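Side-chain contacts in nitrogenase molybdenum-iron protein beta chain (Clostridium pasteurianum, PDB 4WES), which forms, with the alpha chain, the nitrogenase component that reduces dinitrogen to ammonium, and shares with that chain the ligation of an [8Fe-7S] cluster: residues B[251-254]-B[258-261]; B[189-194]-B[274-279]. All coordinates share one frame; numbering follows the deposited sequence.

Contact 1: residues B[251-254]-B[258-261]; sequences KTLE and KVPF
The carbonyl oxygen Glu-254 O accepts a 2.8 Å hydrogen bond from Lys-258 N, the i-to-i+4 link with which helix 243-257 runs out. It is bent (131° at the hydrogen), and the donor stands above the carbonyl plane. Lys-258 then leaves helical geometry with a positive phi, turning the chain back beside the helix. The returning backbone brings Val-259 O to 3.2 Å from Glu-254 CA, a CA-H...O contact, while apolar side chains close in at Leu-253 CG and Val-259 CB.

Further out, the extended Glu-254 side chain reaches over the returning chain and divides its carboxylate between two tasks. A water donates to Glu-254 OE1 (2.5 Å) and accepts a hydrogen bond from Phe-261 N (2.9 Å). OE2 lies in the plane of the Phe-261 ring at its edge, 3.3 Å from CE1, with carboxylate and ring planes 84° apart. Phe-261 has CG between its backbone N and carbonyl carbon (chi1 74°), which folds the ring back toward the helix. There Lys-251 comes over one face at the CZ end: its CG lies 3.2 Å from Phe-261 CZ, CE runs on past the rim, and its backbone N stands over that same face.

Helix 243-257 links parallel strands 237-241 and 261-264 in a beta-alpha-beta crossover, and the contact joins its last turn to the loop entering the second strand. One carboxylate thus serves a backbone N-H through water and the ring's C-H rim directly, where its negative charge would probably be welcomed by the slightly positive ring edge.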
loop_
_atom_site.group_PDB
_atom_site.type_symbol
_atom_site.label_atom_id
_atom_site.label_comp_id
_atom_site.label_asym_id
_atom_site.label_seq_id
_atom_site.Cartn_x
_atom_site.Cartn_y
_atom_site.Cartn_z
ATOM N N LYS B 251 35.869 3.239 13.870
ATOM C CA LYS B 251 37.271 3.629 13.842
ATOM C C LYS B 251 37.756 4.128 15.199
ATOM O O LYS B 251 38.897 3.859 15.613
ATOM C CB LYS B 251 37.477 4.703 12.762
ATOM C CG LYS B 251 37.316 4.206 11.344
ATOM C CD LYS B 251 37.424 5.303 10.272
ATOM C CE LYS B 251 37.336 4.689 8.884
ATOM N NZ LYS B 251 37.424 5.709 7.797
ATOM N N THR B 252 36.912 4.869 15.887
ATOM C CA THR B 252 37.264 5.392 17.204
ATOM C C THR B 252 37.467 4.221 18.174
ATOM O O THR B 252 38.400 4.226 18.983
ATOM C CB THR B 252 36.188 6.376 17.713
ATOM O OG1 THR B 252 36.064 7.462 16.790
ATOM C CG2 THR B 252 36.536 6.957 19.080
ATOM N N LEU B 253 36.599 3.214 18.079
ATOM C CA LEU B 253 36.698 2.032 18.916
ATOM C C LEU B 253 37.968 1.234 18.604
ATOM O O LEU B 253 38.614 0.675 19.505
ATOM C CB LEU B 253 35.442 1.169 18.746
ATOM C CG LEU B 253 35.344 -0.049 19.661
ATOM C CD1 LEU B 253 35.518 0.269 21.129
ATOM C CD2 LEU B 253 34.016 -0.745 19.410
ATOM N N GLU B 254 38.341 1.163 17.316
ATOM C CA GLU B 254 39.581 0.504 16.954
ATOM C C GLU B 254 40.785 1.213 17.616
ATOM O O GLU B 254 41.683 0.570 18.193
ATOM C CB GLU B 254 39.765 0.432 15.437
ATOM C CG GLU B 254 41.021 -0.355 15.040
ATOM C CD GLU B 254 41.320 -0.361 13.559
ATOM O OE1 GLU B 254 41.761 -1.424 13.066
ATOM O OE2 GLU B 254 41.120 0.690 12.892
ATOM N N LYS B 258 41.409 -1.271 20.336
ATOM C CA LYS B 258 42.067 -2.229 19.460
ATOM C C LYS B 258 41.104 -3.288 18.913
ATOM O O LYS B 258 41.496 -4.373 18.532
ATOM C CB LYS B 258 43.296 -2.870 20.126
ATOM C CG LYS B 258 44.253 -1.891 20.761
ATOM C CD LYS B 258 45.340 -2.658 21.518
ATOM C CE LYS B 258 46.154 -1.738 22.421
ATOM N NZ LYS B 258 47.365 -2.405 22.988
ATOM N N VAL B 259 39.823 -2.941 18.837
ATOM C CA VAL B 259 38.852 -3.814 18.194
ATOM C C VAL B 259 38.854 -3.521 16.698
ATOM O O VAL B 259 38.502 -2.408 16.277
ATOM C CB VAL B 259 37.420 -3.594 18.753
ATOM C CG1 VAL B 259 36.449 -4.542 18.083
ATOM C CG2 VAL B 259 37.372 -3.738 20.271
ATOM N N PRO B 260 39.221 -4.508 15.855
ATOM C CA PRO B 260 39.204 -4.245 14.414
ATOM C C PRO B 260 37.798 -4.035 13.888
ATOM O O PRO B 260 36.825 -4.438 14.543
ATOM C CB PRO B 260 39.794 -5.511 13.786
ATOM C CG PRO B 260 39.745 -6.531 14.840
ATOM C CD PRO B 260 39.575 -5.895 16.159
ATOM N N PHE B 261 37.674 -3.406 12.724
ATOM C CA PHE B 261 36.359 -3.204 12.158
ATOM C C PHE B 261 36.344 -3.521 10.688
ATOM O O PHE B 261 37.366 -3.511 10.012
ATOM C CB PHE B 261 35.836 -1.785 12.439
ATOM C CG PHE B 261 36.485 -0.708 11.622
ATOM C CD1 PHE B 261 37.727 -0.203 11.966
ATOM C CD2 PHE B 261 35.848 -0.201 10.495
ATOM C CE1 PHE B 261 38.304 0.792 11.220
ATOM C CE2 PHE B 261 36.431 0.787 9.738
ATOM C CZ PHE B 261 37.660 1.276 10.098
HETATM O O HOH W 1 40.280 -2.800 11.523
#

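Contact 2: residues B[189-194]-B[274-279]; sequences RLFEAM and DEFIMA
Phe-191 and Phe-276 meet with their side chains crossing at about a right angle. Their ring planes are inclined at 68° and the centroids lie 5.8 Å apart. The closest approach is Phe-191 CE2 to Phe-276 CZ, 3.7 Å; CE2 sits near the plane of the Phe-276 ring, at its edge. With CG anti to its backbone N (chi1 168°), Phe-276 extends its ring from helix 270-284 across to helix 181-193, where it meets both Phe-191 and Leu-190. The second of these meets the neighbouring CE2 of the same ring: Leu-190 CD1, oblique to the ring plane, is 4.0 Å from Phe-276 CE2, and its CB is scarcely farther.

Beyond this aromatic group the helices are joined more loosely by Met-194, whose SD lies 4.4 Å from Ile-277 CG2. Leu-190 and Met-194 each have two conformers, so their distances hold for one of them. The backbones stay well apart, the nearest CA atoms, of Leu-190 and Ile-277, being 8.2 Å from each other, and the gap is bridged by apolar side chains.

Helix 290-305 adds Ile-292 against Leu-190 and Met-194. Phe-191 of helix 181-193 also meets the Tyr-198 ring and rests on strand 172-175 of the parallel sheet, while helix 270-284 packs on Trp-519 of the alpha chain through Ile-277.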
loop_
_atom_site.group_PDB
_atom_site.type_symbol
_atom_site.label_atom_id
_atom_site.label_comp_id
_atom_site.label_asym_id
_atom_site.label_seq_id
_atom_site.Cartn_x
_atom_site.Cartn_y
_atom_site.Cartn_z
ATOM N N ARG B 189 17.779 -10.058 14.538
ATOM C CA ARG B 189 17.164 -11.338 14.225
ATOM C C ARG B 189 18.100 -12.192 13.373
ATOM O O ARG B 189 18.221 -13.418 13.562
ATOM C CB ARG B 189 15.822 -11.120 13.518
ATOM C CG ARG B 189 14.996 -12.396 13.392
ATOM C CD ARG B 189 13.799 -12.216 12.461
ATOM N NE ARG B 189 14.194 -11.983 11.080
ATOM C CZ ARG B 189 14.599 -12.938 10.252
ATOM N NH1 ARG B 189 14.627 -14.220 10.638
ATOM N NH2 ARG B 189 14.998 -12.627 9.045
ATOM N N LEU B 190 18.789 -11.561 12.416
ATOM C CA LEU B 190 19.723 -12.264 11.553
ATOM C C LEU B 190 20.953 -12.763 12.321
ATOM O O LEU B 190 21.384 -13.907 12.123
ATOM C CB LEU B 190 20.113 -11.383 10.370
ATOM C CG LEU B 190 18.957 -11.120 9.399
ATOM C CD1 LEU B 190 19.340 -10.058 8.373
ATOM C CD2 LEU B 190 18.565 -12.379 8.667
ATOM N N PHE B 191 21.521 -11.926 13.183
ATOM C CA PHE B 191 22.613 -12.382 14.062
ATOM C C PHE B 191 22.172 -13.602 14.878
ATOM O O PHE B 191 22.909 -14.594 15.017
ATOM C CB PHE B 191 23.035 -11.300 15.060
ATOM C CG PHE B 191 24.136 -10.371 14.580
ATOM C CD1 PHE B 191 25.457 -10.675 14.879
ATOM C CD2 PHE B 191 23.867 -9.228 13.863
ATOM C CE1 PHE B 191 26.472 -9.865 14.437
ATOM C CE2 PHE B 191 24.872 -8.415 13.454
ATOM C CZ PHE B 191 26.175 -8.716 13.750
ATOM N N GLU B 192 20.952 -13.532 15.419
ATOM C CA GLU B 192 20.454 -14.616 16.269
ATOM C C GLU B 192 20.232 -15.878 15.442
ATOM O O GLU B 192 20.558 -16.990 15.892
ATOM C CB GLU B 192 19.192 -14.158 16.978
ATOM C CG GLU B 192 19.554 -13.105 18.028
ATOM C CD GLU B 192 18.403 -12.307 18.575
ATOM O OE1 GLU B 192 17.240 -12.628 18.263
ATOM O OE2 GLU B 192 18.709 -11.338 19.328
ATOM N N ALA B 193 19.709 -15.739 14.224
ATOM C CA ALA B 193 19.525 -16.910 13.358
ATOM C C ALA B 193 20.881 -17.544 12.985
ATOM O O ALA B 193 20.973 -18.767 12.808
ATOM C CB ALA B 193 18.732 -16.543 12.114
ATOM N N MET B 194 21.910 -16.720 12.835
ATOM C CA MET B 194 23.270 -17.172 12.545
ATOM C C MET B 194 23.954 -17.770 13.792
ATOM O O MET B 194 25.037 -18.342 13.673
ATOM C CB MET B 194 24.151 -16.035 12.006
ATOM C CG MET B 194 23.835 -15.550 10.576
ATOM S SD MET B 194 24.218 -16.706 9.264
ATOM C CE MET B 194 26.018 -16.708 9.273
ATOM N N ASP B 274 23.552 -9.987 1.086
ATOM C CA ASP B 274 24.508 -11.075 0.903
ATOM C C ASP B 274 25.848 -10.719 1.527
ATOM O O ASP B 274 26.485 -11.556 2.179
ATOM C CB ASP B 274 24.716 -11.344 -0.591
ATOM C CG ASP B 274 23.593 -12.113 -1.279
ATOM O OD1 ASP B 274 22.630 -12.567 -0.607
ATOM O OD2 ASP B 274 23.699 -12.236 -2.526
ATOM N N GLU B 275 26.329 -9.491 1.291
ATOM C CA GLU B 275 27.649 -9.085 1.820
ATOM C C GLU B 275 27.667 -9.074 3.351
ATOM O O GLU B 275 28.679 -9.414 3.995
ATOM C CB GLU B 275 28.031 -7.722 1.265
ATOM C CG GLU B 275 28.415 -7.807 -0.212
ATOM C CD GLU B 275 28.166 -6.543 -1.036
ATOM O OE1 GLU B 275 27.896 -5.428 -0.489
ATOM O OE2 GLU B 275 28.229 -6.684 -2.299
ATOM N N PHE B 276 26.570 -8.681 3.972
ATOM C CA PHE B 276 26.423 -8.721 5.425
ATOM C C PHE B 276 26.443 -10.154 5.931
ATOM O O PHE B 276 27.192 -10.454 6.862
ATOM C CB PHE B 276 25.106 -7.981 5.800
ATOM C CG PHE B 276 24.668 -8.164 7.214
ATOM C CD1 PHE B 276 25.330 -7.525 8.248
ATOM C CD2 PHE B 276 23.592 -8.953 7.519
ATOM C CE1 PHE B 276 24.908 -7.695 9.565
ATOM C CE2 PHE B 276 23.167 -9.126 8.825
ATOM C CZ PHE B 276 23.841 -8.508 9.852
ATOM N N ILE B 277 25.637 -11.036 5.353
ATOM C CA ILE B 277 25.605 -12.431 5.793
ATOM C C ILE B 277 26.986 -13.079 5.596
ATOM O O ILE B 277 27.489 -13.802 6.479
ATOM C CB ILE B 277 24.525 -13.206 5.030
ATOM C CG1 ILE B 277 23.135 -12.669 5.358
ATOM C CG2 ILE B 277 24.586 -14.705 5.308
ATOM C CD1 ILE B 277 22.721 -12.759 6.802
ATOM N N MET B 278 27.631 -12.819 4.471
ATOM C CA MET B 278 28.985 -13.385 4.233
ATOM C C MET B 278 29.997 -12.855 5.224
ATOM O O MET B 278 30.853 -13.613 5.698
ATOM C CB MET B 278 29.447 -13.135 2.803
ATOM C CG MET B 278 28.656 -13.889 1.740
ATOM S SD MET B 278 28.723 -15.659 1.874
ATOM C CE MET B 278 27.620 -15.953 3.258
ATOM N N ALA B 279 29.928 -11.563 5.582
ATOM C CA ALA B 279 30.839 -11.022 6.585
ATOM C C ALA B 279 30.649 -11.749 7.893
ATOM O O ALA B 279 31.639 -12.075 8.588
ATOM C CB ALA B 279 30.615 -9.533 6.769
#

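The two contacts belong to one region of the beta chain: their centres lie 20 Å apart and their nearest atoms about 9 Å, without touching. In sequence, both segments of contact 1 fall between those of contact 2. Strand 172-175 connects them, since Leu-253 and Val-259 of contact 1 lean on Asn-173, whereas Phe-191 of contact 2 leans on Ile-172 and Val-174; this alternation is consistent with packing on the two faces of one parallel sheet. Contact 1 is partly exposed and includes a water bridge, while contact 2 is buried and apolar. Both lie away from the [8Fe-7S] cluster and the iron sites.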